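Side-chain contacts in putative nucleotide sugar epimerase/ dehydratase (Bordetella bronchiseptica, PDB 2Q1S), which binds NADH in a Rossmann fold and probably acts as a nucleotide-sugar epimerase or dehydratase in O-antigen biosynthesis: residues 59-64 / 94-99; 101-106 / 131-136. One frame throughout, in Å; residues are numbered along the deposited sequence.

Overall arrangement
Both contacts pack connecting chain against one face of the parallel part of the same sheet, and strand 34-38 runs between their two strands. Contact 1 (59-64 / 94-99) is thin and partly buried: it joins a strand to the chain leaving helix 90-95, with a histidine and leucine inside and a glutamine and glutamate at the margin. Contact 2 (101-106 / 131-136) is wholly buried and apolar where its segments meet, setting a strand against helix 128-137. The two touch directly, since R136 NH2 probably hydrogen-bonds L96 O at 2.8 Å. Each strand runs toward NADH, contact 1 ending in a carboxylate that grips a ribose and contact 2 in L106, which lines the pocket.

Contact 1. Residues 59-64 / 94-99; sequences QVHVVD and ASLQDE. With NAI (1,4-dihydronicotinamide adenine dinucleotide), chain B.
H61 and L96 make the apolar part of this contact, where the CD2 methyl of L96 reaches the imidazole at its edge, near the ring plane, 3.9 Å from H61 CE1. H61 swings its ring toward residues 94-99 because CG lies anti to the backbone N (chi1 -175°). V63 CG2, two residues along the same strand, lies 3.8 Å above the plane of the H61 ring, displaced toward its rim. Leucine suits its place as a branched apolar tip that also touches M36 of strand 34-38.

The polar chemistry of the ring is directed elsewhere: H61 ND1 is hydrogen-bonded to Y100 OH and NE2 to S83 OG. Two such bonds at separate ring atoms fix its rotation and satisfy a buried histidine. At the exposed margin, in one of two modelled positions of Q59, its OE1 comes 3.9 Å from E99 OE1; both are acceptors, so the approach is doubtful and holds little.

Where the strand ends, D64 holds the adenosine ribose of NADH. NAI O2B donates to D64 OD1 at 2.7 Å and NAI O3B to D64 OD2 at 2.6 Å, while the backbone N of L66 bonds OD1 and that of A41 bonds OD2. An acidic residue here suits a free 2'-hydroxyl and would probably repel a phosphate in its place, consistent with use of NAD rather than NADP.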
ATOM      1  N   GLN A  59      -2.853  -9.371  31.267  1.00 35.74           N
ATOM      2  CA  GLN A  59      -2.925  -7.941  31.010  0.50 35.01           C
ATOM      3  C   GLN A  59      -3.423  -7.732  29.593  1.00 34.65           C
ATOM      4  O   GLN A  59      -3.060  -8.500  28.702  1.00 33.88           O
ATOM      5  CB  GLN A  59      -1.546  -7.289  31.166  0.50 34.58           C
ATOM      6  CG  GLN A  59      -1.006  -7.178  32.612  0.50 35.52           C
ATOM      7  CD  GLN A  59       0.362  -6.511  32.691  0.50 36.07           C
ATOM      8  OE1 GLN A  59       1.001  -6.246  31.669  0.50 40.33           O
ATOM      9  NE2 GLN A  59       0.816  -6.237  33.907  0.50 39.19           N
ATOM     10  N   VAL A  60      -4.253  -6.716  29.406  1.00 34.13           N
ATOM     11  CA  VAL A  60      -4.605  -6.239  28.048  1.00 34.96           C
ATOM     12  C   VAL A  60      -4.237  -4.745  27.938  1.00 35.61           C
ATOM     13  O   VAL A  60      -4.702  -3.923  28.743  1.00 35.66           O
ATOM     14  CB  VAL A  60      -6.089  -6.404  27.699  1.00 34.93           C
ATOM     15  CG1 VAL A  60      -6.312  -6.011  26.211  1.00 37.48           C
ATOM     16  CG2 VAL A  60      -6.578  -7.809  27.927  1.00 35.66           C
ATOM     17  N   HIS A  61      -3.373  -4.414  26.967  1.00 36.24           N
ATOM     18  CA  HIS A  61      -3.014  -3.025  26.671  1.00 37.23           C
ATOM     19  C   HIS A  61      -3.823  -2.602  25.451  1.00 37.95           C
ATOM     20  O   HIS A  61      -3.561  -3.091  24.339  1.00 37.36           O
ATOM     21  CB  HIS A  61      -1.522  -2.923  26.376  1.00 38.11           C
ATOM     22  CG  HIS A  61      -1.027  -1.523  26.185  1.00 38.44           C
ATOM     23  ND1 HIS A  61       0.242  -1.259  25.719  1.00 43.69           N
ATOM     24  CD2 HIS A  61      -1.626  -0.325  26.352  1.00 38.28           C
ATOM     25  CE1 HIS A  61       0.422   0.047  25.661  1.00 44.18           C
ATOM     26  NE2 HIS A  61      -0.697   0.641  26.042  1.00 42.88           N
ATOM     27  N   VAL A  62      -4.849  -1.805  25.684  1.00 38.85           N
ATOM     28  CA  VAL A  62      -5.681  -1.250  24.602  1.00 39.89           C
ATOM     29  C   VAL A  62      -5.034   0.058  24.136  1.00 39.71           C
ATOM     30  O   VAL A  62      -4.755   0.949  24.927  1.00 41.67           O
ATOM     31  CB  VAL A  62      -7.145  -1.011  25.081  1.00 40.64           C
ATOM     32  CG1 VAL A  62      -7.943  -0.172  24.046  1.00 41.78           C
ATOM     33  CG2 VAL A  62      -7.853  -2.368  25.379  1.00 39.35           C
ATOM     34  N   VAL A  63      -4.774   0.117  22.818  1.00 42.72           N
ATOM     35  CA  VAL A  63      -4.243   1.366  22.253  1.00 43.72           C
ATOM     36  C   VAL A  63      -5.314   1.819  21.278  1.00 44.43           C
ATOM     37  O   VAL A  63      -5.580   1.065  20.317  1.00 44.65           O
ATOM     38  CB  VAL A  63      -2.937   1.100  21.462  1.00 44.61           C
ATOM     39  CG1 VAL A  63      -2.494   2.424  20.847  1.00 46.59           C
ATOM     40  CG2 VAL A  63      -1.836   0.570  22.443  1.00 46.97           C
ATOM     41  N   ASP A  64      -5.958   2.947  21.546  1.00 45.99           N
ATOM     42  CA  ASP A  64      -7.059   3.359  20.678  1.00 45.52           C
ATOM     43  C   ASP A  64      -7.220   4.866  20.795  1.00 45.65           C
ATOM     44  O   ASP A  64      -7.286   5.406  21.903  1.00 44.75           O
ATOM     45  CB  ASP A  64      -8.345   2.616  21.073  1.00 44.79           C
ATOM     46  CG  ASP A  64      -9.363   2.605  19.975  1.00 41.97           C
ATOM     47  OD1 ASP A  64      -9.752   3.757  19.578  1.00 42.85           O
ATOM     48  OD2 ASP A  64      -9.795   1.516  19.595  1.00 41.90           O
ATOM     49  N   ALA A  94       7.973   4.169  20.702  1.00 39.38           N
ATOM     50  CA  ALA A  94       9.299   3.981  21.292  1.00 40.33           C
ATOM     51  C   ALA A  94       9.190   3.485  22.745  1.00 40.48           C
ATOM     52  O   ALA A  94      10.114   2.817  23.238  1.00 42.36           O
ATOM     53  CB  ALA A  94      10.101   5.258  21.228  1.00 39.76           C
ATOM     54  N   SER A  95       8.062   3.797  23.392  1.00 40.23           N
ATOM     55  CA  SER A  95       7.803   3.406  24.781  1.00 40.87           C
ATOM     56  C   SER A  95       7.450   1.940  24.930  1.00 40.20           C
ATOM     57  O   SER A  95       7.561   1.415  26.044  1.00 41.15           O
ATOM     58  CB  SER A  95       6.699   4.267  25.448  1.00 41.14           C
ATOM     59  OG  SER A  95       5.391   3.804  25.106  1.00 42.36           O
ATOM     60  N   LEU A  96       6.984   1.299  23.859  1.00 40.05           N
ATOM     61  CA  LEU A  96       6.549  -0.091  23.942  1.00 40.27           C
ATOM     62  C   LEU A  96       7.716  -0.992  24.325  1.00 41.05           C
ATOM     63  O   LEU A  96       8.846  -0.822  23.845  1.00 42.26           O
ATOM     64  CB  LEU A  96       5.938  -0.557  22.621  1.00 39.25           C
ATOM     65  CG  LEU A  96       4.634   0.146  22.213  1.00 40.61           C
ATOM     66  CD1 LEU A  96       4.094  -0.469  20.921  1.00 41.11           C
ATOM     67  CD2 LEU A  96       3.584   0.051  23.312  1.00 40.57           C
ATOM     68  N   GLN A  97       7.419  -1.958  25.197  1.00 40.06           N
ATOM     69  CA  GLN A  97       8.411  -2.904  25.711  0.70 39.61           C
ATOM     70  C   GLN A  97       8.093  -4.291  25.152  1.00 38.97           C
ATOM     71  O   GLN A  97       6.955  -4.559  24.811  1.00 38.36           O
ATOM     72  CB  GLN A  97       8.360  -2.934  27.239  0.70 39.52           C
ATOM     73  CG  GLN A  97       8.768  -1.605  27.923  0.70 40.52           C
ATOM     74  CD  GLN A  97      10.103  -1.109  27.409  0.70 44.57           C
ATOM     75  OE1 GLN A  97      11.146  -1.727  27.665  0.70 46.57           O
ATOM     76  NE2 GLN A  97      10.085  -0.001  26.664  0.70 45.01           N
ATOM     77  N   ASP A  98       9.101  -5.177  25.106  1.00 38.26           N
ATOM     78  CA  ASP A  98       8.942  -6.559  24.622  1.00 37.30           C
ATOM     79  C   ASP A  98       8.311  -7.381  25.776  1.00 37.13           C
ATOM     80  O   ASP A  98       8.923  -8.296  26.340  1.00 36.56           O
ATOM     81  CB  ASP A  98      10.320  -7.084  24.224  1.00 37.04           C
ATOM     82  CG  ASP A  98      10.291  -8.431  23.514  1.00 34.43           C
ATOM     83  OD1 ASP A  98       9.213  -9.004  23.235  1.00 38.19           O
ATOM     84  OD2 ASP A  98      11.398  -8.918  23.197  1.00 37.04           O
ATOM     85  N   GLU A  99       7.072  -7.020  26.110  1.00 36.77           N
ATOM     86  CA  GLU A  99       6.335  -7.632  27.220  1.00 37.21           C
ATOM     87  C   GLU A  99       5.018  -8.276  26.789  1.00 37.14           C
ATOM     88  O   GLU A  99       4.179  -8.602  27.625  1.00 37.57           O
ATOM     89  CB  GLU A  99       6.070  -6.565  28.308  1.00 36.99           C
ATOM     90  CG  GLU A  99       5.048  -5.513  27.882  1.00 39.42           C
ATOM     91  CD  GLU A  99       4.710  -4.498  28.970  1.00 41.29           C
ATOM     92  OE1 GLU A  99       4.256  -4.904  30.066  1.00 49.09           O
ATOM     93  OE2 GLU A  99       4.915  -3.292  28.735  1.00 46.26           O
TER
HETATM   94  PA  NAI B 358     -14.213   0.074  14.612  1.00 26.26           P
HETATM   95  O1A NAI B 358     -14.133   1.358  13.868  1.00 27.38           O
HETATM   96  O2A NAI B 358     -15.279  -0.083  15.721  1.00 27.58           O
HETATM   97  O5B NAI B 358     -12.844  -0.338  15.195  1.00 24.32           O
HETATM   98  C5B NAI B 358     -11.583   0.211  14.797  1.00 25.68           C
HETATM   99  C4B NAI B 358     -10.881   0.863  15.975  1.00 25.86           C
HETATM  100  O4B NAI B 358      -9.657   1.429  15.521  1.00 25.52           O
HETATM  101  C3B NAI B 358     -11.732   2.017  16.570  1.00 27.51           C
HETATM  102  O3B NAI B 358     -11.862   1.841  17.991  1.00 26.53           O
HETATM  103  C2B NAI B 358     -10.879   3.245  16.288  1.00 26.06           C
HETATM  104  O2B NAI B 358     -10.947   4.341  17.252  1.00 27.11           O
HETATM  105  C1B NAI B 358      -9.469   2.652  16.266  1.00 24.21           C
HETATM  106  N9A NAI B 358      -8.470   3.477  15.610  1.00 24.91           N
HETATM  107  C8A NAI B 358      -8.628   4.226  14.476  1.00 24.42           C
HETATM  108  N7A NAI B 358      -7.464   4.801  14.168  1.00 23.62           N
HETATM  109  C5A NAI B 358      -6.517   4.436  15.079  1.00 25.90           C
HETATM  110  C6A NAI B 358      -5.094   4.698  15.331  1.00 25.81           C
HETATM  111  N6A NAI B 358      -4.349   5.488  14.549  1.00 25.19           N
HETATM  112  N1A NAI B 358      -4.479   4.113  16.406  1.00 25.88           N
HETATM  113  C2A NAI B 358      -5.221   3.311  17.218  1.00 25.34           C
HETATM  114  N3A NAI B 358      -6.519   3.001  17.075  1.00 25.66           N
HETATM  115  C4A NAI B 358      -7.228   3.528  16.014  1.00 25.41           C
HETATM  116  O3  NAI B 358     -14.510  -1.003  13.469  1.00 25.79           O
HETATM  117  PN  NAI B 358     -14.575  -2.625  13.570  1.00 27.64           P
HETATM  118  O1N NAI B 358     -15.673  -3.107  12.762  1.00 29.13           O
HETATM  119  O2N NAI B 358     -14.397  -2.961  15.029  1.00 28.29           O
HETATM  120  O5D NAI B 358     -13.154  -3.023  12.859  1.00 28.03           O
HETATM  121  C5D NAI B 358     -12.137  -3.771  13.547  1.00 28.88           C
HETATM  122  C4D NAI B 358     -11.207  -4.354  12.480  1.00 26.97           C
HETATM  123  O4D NAI B 358     -11.925  -5.292  11.715  1.00 26.65           O
HETATM  124  C3D NAI B 358     -10.750  -3.313  11.457  1.00 26.52           C
HETATM  125  O3D NAI B 358      -9.367  -3.568  11.179  1.00 24.17           O
HETATM  126  C2D NAI B 358     -11.625  -3.559  10.266  1.00 28.71           C
HETATM  127  O2D NAI B 358     -10.982  -3.128   9.036  1.00 27.69           O
HETATM  128  C1D NAI B 358     -11.791  -5.052  10.298  1.00 30.17           C
HETATM  129  N1N NAI B 358     -12.965  -5.527   9.614  1.00 30.03           N
HETATM  130  C2N NAI B 358     -14.232  -5.362  10.117  1.00 32.97           C
HETATM  131  C3N NAI B 358     -15.344  -5.857   9.441  1.00 29.63           C
HETATM  132  C7N NAI B 358     -16.760  -5.669   9.976  1.00 31.26           C
HETATM  133  O7N NAI B 358     -17.684  -6.148   9.342  1.00 31.06           O
HETATM  134  N7N NAI B 358     -16.894  -5.002  11.150  1.00 32.02           N
HETATM  135  C4N NAI B 358     -15.174  -6.599   8.241  1.00 31.53           C
HETATM  136  C5N NAI B 358     -13.843  -6.785   7.769  1.00 31.23           C
HETATM  137  C6N NAI B 358     -12.769  -6.269   8.493  1.00 33.46           C

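Contact 2. Residues 101-106 / 131-136; sequences DYVFHL and LKLYER. With NAI (1,4-dihydronicotinamide adenine dinucleotide), chain B.
H105 NE2 is hydrogen-bonded to T130 OG1, one residue ahead of the segment 131-136, and this bond ties the end of strand 102-105 to helix 128-137. It probably helps to keep the buried imidazole turned with a face to L133. The CD2 methyl of L133 sits over that face, 4.2 Å from the H105 ring centroid and 28° off the normal, a CH-pi contact. Histidine suits the place because its flat ring offers a face to a methyl and a nitrogen to T130. The methyl leans to the CB side of the ring, where H105 CG is 3.8 Å from L133 CD2. CG of L133, anti to its backbone N (chi1 177°), carries CD2 out to the ring, and the two side chains run antiparallel alongside each other. V103 adds CG1 at 4.3 Å from L133 CD2; both are branched and apolar, fit for a buried strand-helix interface.

F104 points the other way, onto L270 and A274 of helix 263-276. L131, K132 and E135 pack on H123, L120 and P119 of the second subunit, placing helix 128-137 between sheet and dimer partner. L106 lines the NADH pocket. This is the helix-covered parallel sheet of a Rossmann fold, with the cofactor at the strands' C-terminal ends.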
ATOM      1  N   ASP A 101       2.848 -11.237  24.692  1.00 33.74           N
ATOM      2  CA  ASP A 101       2.762 -12.543  24.087  1.00 33.81           C
ATOM      3  C   ASP A 101       1.990 -12.512  22.774  1.00 34.61           C
ATOM      4  O   ASP A 101       2.298 -13.267  21.854  1.00 34.46           O
ATOM      5  CB  ASP A 101       2.120 -13.517  25.074  1.00 32.98           C
ATOM      6  CG  ASP A 101       2.895 -13.600  26.353  1.00 33.79           C
ATOM      7  OD1 ASP A 101       4.059 -14.023  26.309  1.00 33.33           O
ATOM      8  OD2 ASP A 101       2.341 -13.185  27.388  1.00 33.65           O
ATOM      9  N   TYR A 102       0.958 -11.684  22.734  1.00 34.36           N
ATOM     10  CA  TYR A 102       0.072 -11.576  21.557  1.00 34.52           C
ATOM     11  C   TYR A 102      -0.258 -10.165  21.297  1.00 35.21           C
ATOM     12  O   TYR A 102      -0.405  -9.351  22.217  1.00 35.07           O
ATOM     13  CB  TYR A 102      -1.217 -12.395  21.748  1.00 35.18           C
ATOM     14  CG  TYR A 102      -0.946 -13.863  21.900  1.00 32.70           C
ATOM     15  CD1 TYR A 102      -0.698 -14.665  20.780  1.00 36.97           C
ATOM     16  CD2 TYR A 102      -0.872 -14.476  23.170  1.00 35.61           C
ATOM     17  CE1 TYR A 102      -0.404 -16.005  20.884  1.00 35.30           C
ATOM     18  CE2 TYR A 102      -0.572 -15.830  23.305  1.00 35.99           C
ATOM     19  CZ  TYR A 102      -0.350 -16.633  22.155  1.00 35.00           C
ATOM     20  OH  TYR A 102      -0.048 -17.980  22.268  1.00 35.63           O
ATOM     21  N   VAL A 103      -0.316  -9.828  20.008  1.00 34.79           N
ATOM     22  CA  VAL A 103      -0.799  -8.515  19.588  1.00 36.14           C
ATOM     23  C   VAL A 103      -1.914  -8.732  18.591  1.00 36.33           C
ATOM     24  O   VAL A 103      -1.788  -9.551  17.712  1.00 37.21           O
ATOM     25  CB  VAL A 103       0.350  -7.661  18.912  1.00 34.89           C
ATOM     26  CG1 VAL A 103      -0.193  -6.401  18.194  1.00 37.07           C
ATOM     27  CG2 VAL A 103       1.420  -7.309  19.917  1.00 37.33           C
ATOM     28  N   PHE A 104      -3.031  -8.057  18.804  1.00 35.84           N
ATOM     29  CA  PHE A 104      -4.160  -8.025  17.839  1.00 36.16           C
ATOM     30  C   PHE A 104      -4.215  -6.627  17.259  1.00 36.43           C
ATOM     31  O   PHE A 104      -4.344  -5.690  17.995  1.00 35.24           O
ATOM     32  CB  PHE A 104      -5.483  -8.358  18.536  1.00 36.01           C
ATOM     33  CG  PHE A 104      -5.537  -9.754  19.088  1.00 36.11           C
ATOM     34  CD1 PHE A 104      -5.051 -10.039  20.377  1.00 36.87           C
ATOM     35  CD2 PHE A 104      -6.005 -10.821  18.316  1.00 35.06           C
ATOM     36  CE1 PHE A 104      -5.085 -11.330  20.905  1.00 35.79           C
ATOM     37  CE2 PHE A 104      -6.076 -12.124  18.845  1.00 36.92           C
ATOM     38  CZ  PHE A 104      -5.572 -12.385  20.140  1.00 36.14           C
ATOM     39  N   HIS A 105      -4.038  -6.512  15.927  1.00 36.19           N
ATOM     40  CA  HIS A 105      -4.077  -5.221  15.274  1.00 36.49           C
ATOM     41  C   HIS A 105      -5.401  -5.038  14.529  1.00 35.58           C
ATOM     42  O   HIS A 105      -5.570  -5.650  13.421  1.00 36.42           O
ATOM     43  CB  HIS A 105      -2.857  -5.106  14.336  1.00 37.89           C
ATOM     44  CG  HIS A 105      -2.913  -3.873  13.504  1.00 38.76           C
ATOM     45  ND1 HIS A 105      -3.540  -2.727  13.927  1.00 41.51           N
ATOM     46  CD2 HIS A 105      -2.490  -3.637  12.237  1.00 38.36           C
ATOM     47  CE1 HIS A 105      -3.487  -1.811  12.962  1.00 38.87           C
ATOM     48  NE2 HIS A 105      -2.852  -2.348  11.929  1.00 38.19           N
ATOM     49  N   LEU A 106      -6.340  -4.379  15.221  1.00 37.06           N
ATOM     50  CA  LEU A 106      -7.715  -4.172  14.720  1.00 39.80           C
ATOM     51  C   LEU A 106      -8.024  -2.763  14.279  1.00 39.37           C
ATOM     52  O   LEU A 106      -9.154  -2.465  13.908  1.00 40.66           O
ATOM     53  CB  LEU A 106      -8.771  -4.640  15.758  1.00 40.38           C
ATOM     54  CG  LEU A 106      -8.466  -5.989  16.403  1.00 41.83           C
ATOM     55  CD1 LEU A 106      -9.580  -6.227  17.454  1.00 44.91           C
ATOM     56  CD2 LEU A 106      -8.390  -7.100  15.419  1.00 42.08           C
ATOM     57  N   LEU A 131       2.176  -0.390   9.256  1.00 34.48           N
ATOM     58  CA  LEU A 131       3.613  -0.307   8.992  1.00 34.04           C
ATOM     59  C   LEU A 131       4.377   0.104  10.273  1.00 34.48           C
ATOM     60  O   LEU A 131       5.397  -0.530  10.599  1.00 35.34           O
ATOM     61  CB  LEU A 131       3.846   0.730   7.860  1.00 34.10           C
ATOM     62  CG  LEU A 131       5.337   0.821   7.525  1.00 33.85           C
ATOM     63  CD1 LEU A 131       5.903  -0.516   7.058  1.00 36.14           C
ATOM     64  CD2 LEU A 131       5.510   1.926   6.453  1.00 35.51           C
ATOM     65  N   LYS A 132       3.942   1.167  10.938  1.00 34.37           N
ATOM     66  CA  LYS A 132       4.673   1.659  12.110  1.00 34.91           C
ATOM     67  C   LYS A 132       4.609   0.643  13.258  1.00 35.54           C
ATOM     68  O   LYS A 132       5.589   0.461  13.978  1.00 37.02           O
ATOM     69  CB  LYS A 132       4.199   3.027  12.540  1.00 35.36           C
ATOM     70  CG  LYS A 132       4.480   4.070  11.433  1.00 37.25           C
ATOM     71  CD  LYS A 132       4.215   5.491  11.898  1.00 37.48           C
ATOM     72  CE  LYS A 132       5.284   6.072  12.833  1.00 40.78           C
ATOM     73  NZ  LYS A 132       5.035   7.494  13.191  1.00 41.53           N
ATOM     74  N   LEU A 133       3.466  -0.015  13.395  1.00 35.52           N
ATOM     75  CA  LEU A 133       3.351  -1.043  14.433  1.00 36.61           C
ATOM     76  C   LEU A 133       4.340  -2.149  14.163  1.00 36.13           C
ATOM     77  O   LEU A 133       5.130  -2.560  15.051  1.00 37.66           O
ATOM     78  CB  LEU A 133       1.902  -1.559  14.469  1.00 35.98           C
ATOM     79  CG  LEU A 133       1.721  -2.714  15.490  1.00 36.79           C
ATOM     80  CD1 LEU A 133       1.958  -2.315  16.948  1.00 36.87           C
ATOM     81  CD2 LEU A 133       0.349  -3.319  15.305  1.00 39.70           C
ATOM     82  N   TYR A 134       4.317  -2.709  12.954  1.00 35.17           N
ATOM     83  CA  TYR A 134       5.170  -3.834  12.606  1.00 35.69           C
ATOM     84  C   TYR A 134       6.647  -3.463  12.725  1.00 35.40           C
ATOM     85  O   TYR A 134       7.484  -4.261  13.176  1.00 35.29           O
ATOM     86  CB  TYR A 134       4.844  -4.302  11.199  1.00 35.90           C
ATOM     87  CG  TYR A 134       3.546  -5.086  11.081  1.00 36.08           C
ATOM     88  CD1 TYR A 134       2.677  -5.251  12.195  1.00 36.74           C
ATOM     89  CD2 TYR A 134       3.176  -5.659   9.865  1.00 36.13           C
ATOM     90  CE1 TYR A 134       1.518  -6.004  12.076  1.00 35.17           C
ATOM     91  CE2 TYR A 134       2.013  -6.387   9.715  1.00 36.76           C
ATOM     92  CZ  TYR A 134       1.164  -6.551  10.823  1.00 35.77           C
ATOM     93  OH  TYR A 134       0.005  -7.294  10.683  1.00 38.60           O
ATOM     94  N   GLU A 135       6.979  -2.233  12.327  1.00 36.62           N
ATOM     95  CA  GLU A 135       8.365  -1.768  12.413  1.00 37.47           C
ATOM     96  C   GLU A 135       8.870  -1.759  13.861  1.00 37.88           C
ATOM     97  O   GLU A 135      10.027  -2.095  14.131  1.00 37.45           O
ATOM     98  CB  GLU A 135       8.484  -0.379  11.774  1.00 37.42           C
ATOM     99  CG  GLU A 135       9.894   0.186  11.705  1.00 38.50           C
ATOM    100  CD  GLU A 135      10.884  -0.606  10.842  1.00 36.79           C
ATOM    101  OE1 GLU A 135      10.556  -1.582  10.111  1.00 35.89           O
ATOM    102  OE2 GLU A 135      12.079  -0.253  10.969  1.00 41.82           O
ATOM    103  N   ARG A 136       7.995  -1.378  14.777  1.00 37.50           N
ATOM    104  CA  ARG A 136       8.319  -1.422  16.207  1.00 39.08           C
ATOM    105  C   ARG A 136       8.413  -2.849  16.760  1.00 38.69           C
ATOM    106  O   ARG A 136       9.316  -3.118  17.591  1.00 41.21           O
ATOM    107  CB  ARG A 136       7.350  -0.598  17.035  1.00 39.24           C
ATOM    108  CG  ARG A 136       7.732  -0.530  18.542  1.00 40.06           C
ATOM    109  CD  ARG A 136       9.146  -0.005  18.770  1.00 42.95           C
ATOM    110  NE  ARG A 136       9.488  -0.029  20.204  1.00 41.67           N
ATOM    111  CZ  ARG A 136      10.677  -0.397  20.676  1.00 44.72           C
ATOM    112  NH1 ARG A 136      11.654  -0.726  19.840  1.00 44.91           N
ATOM    113  NH2 ARG A 136      10.904  -0.400  21.986  1.00 45.26           N
TER
HETATM  114  PA  NAI B 358     -14.213   0.074  14.612  1.00 26.26           P
HETATM  115  O1A NAI B 358     -14.133   1.358  13.868  1.00 27.38           O
HETATM  116  O2A NAI B 358     -15.279  -0.083  15.721  1.00 27.58           O
HETATM  117  O5B NAI B 358     -12.844  -0.338  15.195  1.00 24.32           O
HETATM  118  C5B NAI B 358     -11.583   0.211  14.797  1.00 25.68           C
HETATM  119  C4B NAI B 358     -10.881   0.863  15.975  1.00 25.86           C
HETATM  120  O4B NAI B 358      -9.657   1.429  15.521  1.00 25.52           O
HETATM  121  C3B NAI B 358     -11.732   2.017  16.570  1.00 27.51           C
HETATM  122  O3B NAI B 358     -11.862   1.841  17.991  1.00 26.53           O
HETATM  123  C2B NAI B 358     -10.879   3.245  16.288  1.00 26.06           C
HETATM  124  O2B NAI B 358     -10.947   4.341  17.252  1.00 27.11           O
HETATM  125  C1B NAI B 358      -9.469   2.652  16.266  1.00 24.21           C
HETATM  126  N9A NAI B 358      -8.470   3.477  15.610  1.00 24.91           N
HETATM  127  C8A NAI B 358      -8.628   4.226  14.476  1.00 24.42           C
HETATM  128  N7A NAI B 358      -7.464   4.801  14.168  1.00 23.62           N
HETATM  129  C5A NAI B 358      -6.517   4.436  15.079  1.00 25.90           C
HETATM  130  C6A NAI B 358      -5.094   4.698  15.331  1.00 25.81           C
HETATM  131  N6A NAI B 358      -4.349   5.488  14.549  1.00 25.19           N
HETATM  132  N1A NAI B 358      -4.479   4.113  16.406  1.00 25.88           N
HETATM  133  C2A NAI B 358      -5.221   3.311  17.218  1.00 25.34           C
HETATM  134  N3A NAI B 358      -6.519   3.001  17.075  1.00 25.66           N
HETATM  135  C4A NAI B 358      -7.228   3.528  16.014  1.00 25.41           C
HETATM  136  O3  NAI B 358     -14.510  -1.003  13.469  1.00 25.79           O
HETATM  137  PN  NAI B 358     -14.575  -2.625  13.570  1.00 27.64           P
HETATM  138  O1N NAI B 358     -15.673  -3.107  12.762  1.00 29.13           O
HETATM  139  O2N NAI B 358     -14.397  -2.961  15.029  1.00 28.29           O
HETATM  140  O5D NAI B 358     -13.154  -3.023  12.859  1.00 28.03           O
HETATM  141  C5D NAI B 358     -12.137  -3.771  13.547  1.00 28.88           C
HETATM  142  C4D NAI B 358     -11.207  -4.354  12.480  1.00 26.97           C
HETATM  143  O4D NAI B 358     -11.925  -5.292  11.715  1.00 26.65           O
HETATM  144  C3D NAI B 358     -10.750  -3.313  11.457  1.00 26.52           C
HETATM  145  O3D NAI B 358      -9.367  -3.568  11.179  1.00 24.17           O
HETATM  146  C2D NAI B 358     -11.625  -3.559  10.266  1.00 28.71           C
HETATM  147  O2D NAI B 358     -10.982  -3.128   9.036  1.00 27.69           O
HETATM  148  C1D NAI B 358     -11.791  -5.052  10.298  1.00 30.17           C
HETATM  149  N1N NAI B 358     -12.965  -5.527   9.614  1.00 30.03           N
HETATM  150  C2N NAI B 358     -14.232  -5.362  10.117  1.00 32.97           C
HETATM  151  C3N NAI B 358     -15.344  -5.857   9.441  1.00 29.63           C
HETATM  152  C7N NAI B 358     -16.760  -5.669   9.976  1.00 31.26           C
HETATM  153  O7N NAI B 358     -17.684  -6.148   9.342  1.00 31.06           O
HETATM  154  N7N NAI B 358     -16.894  -5.002  11.150  1.00 32.02           N
HETATM  155  C4N NAI B 358     -15.174  -6.599   8.241  1.00 31.53           C
HETATM  156  C5N NAI B 358     -13.843  -6.785   7.769  1.00 31.23           C
HETATM  157  C6N NAI B 358     -12.769  -6.269   8.493  1.00 33.46           C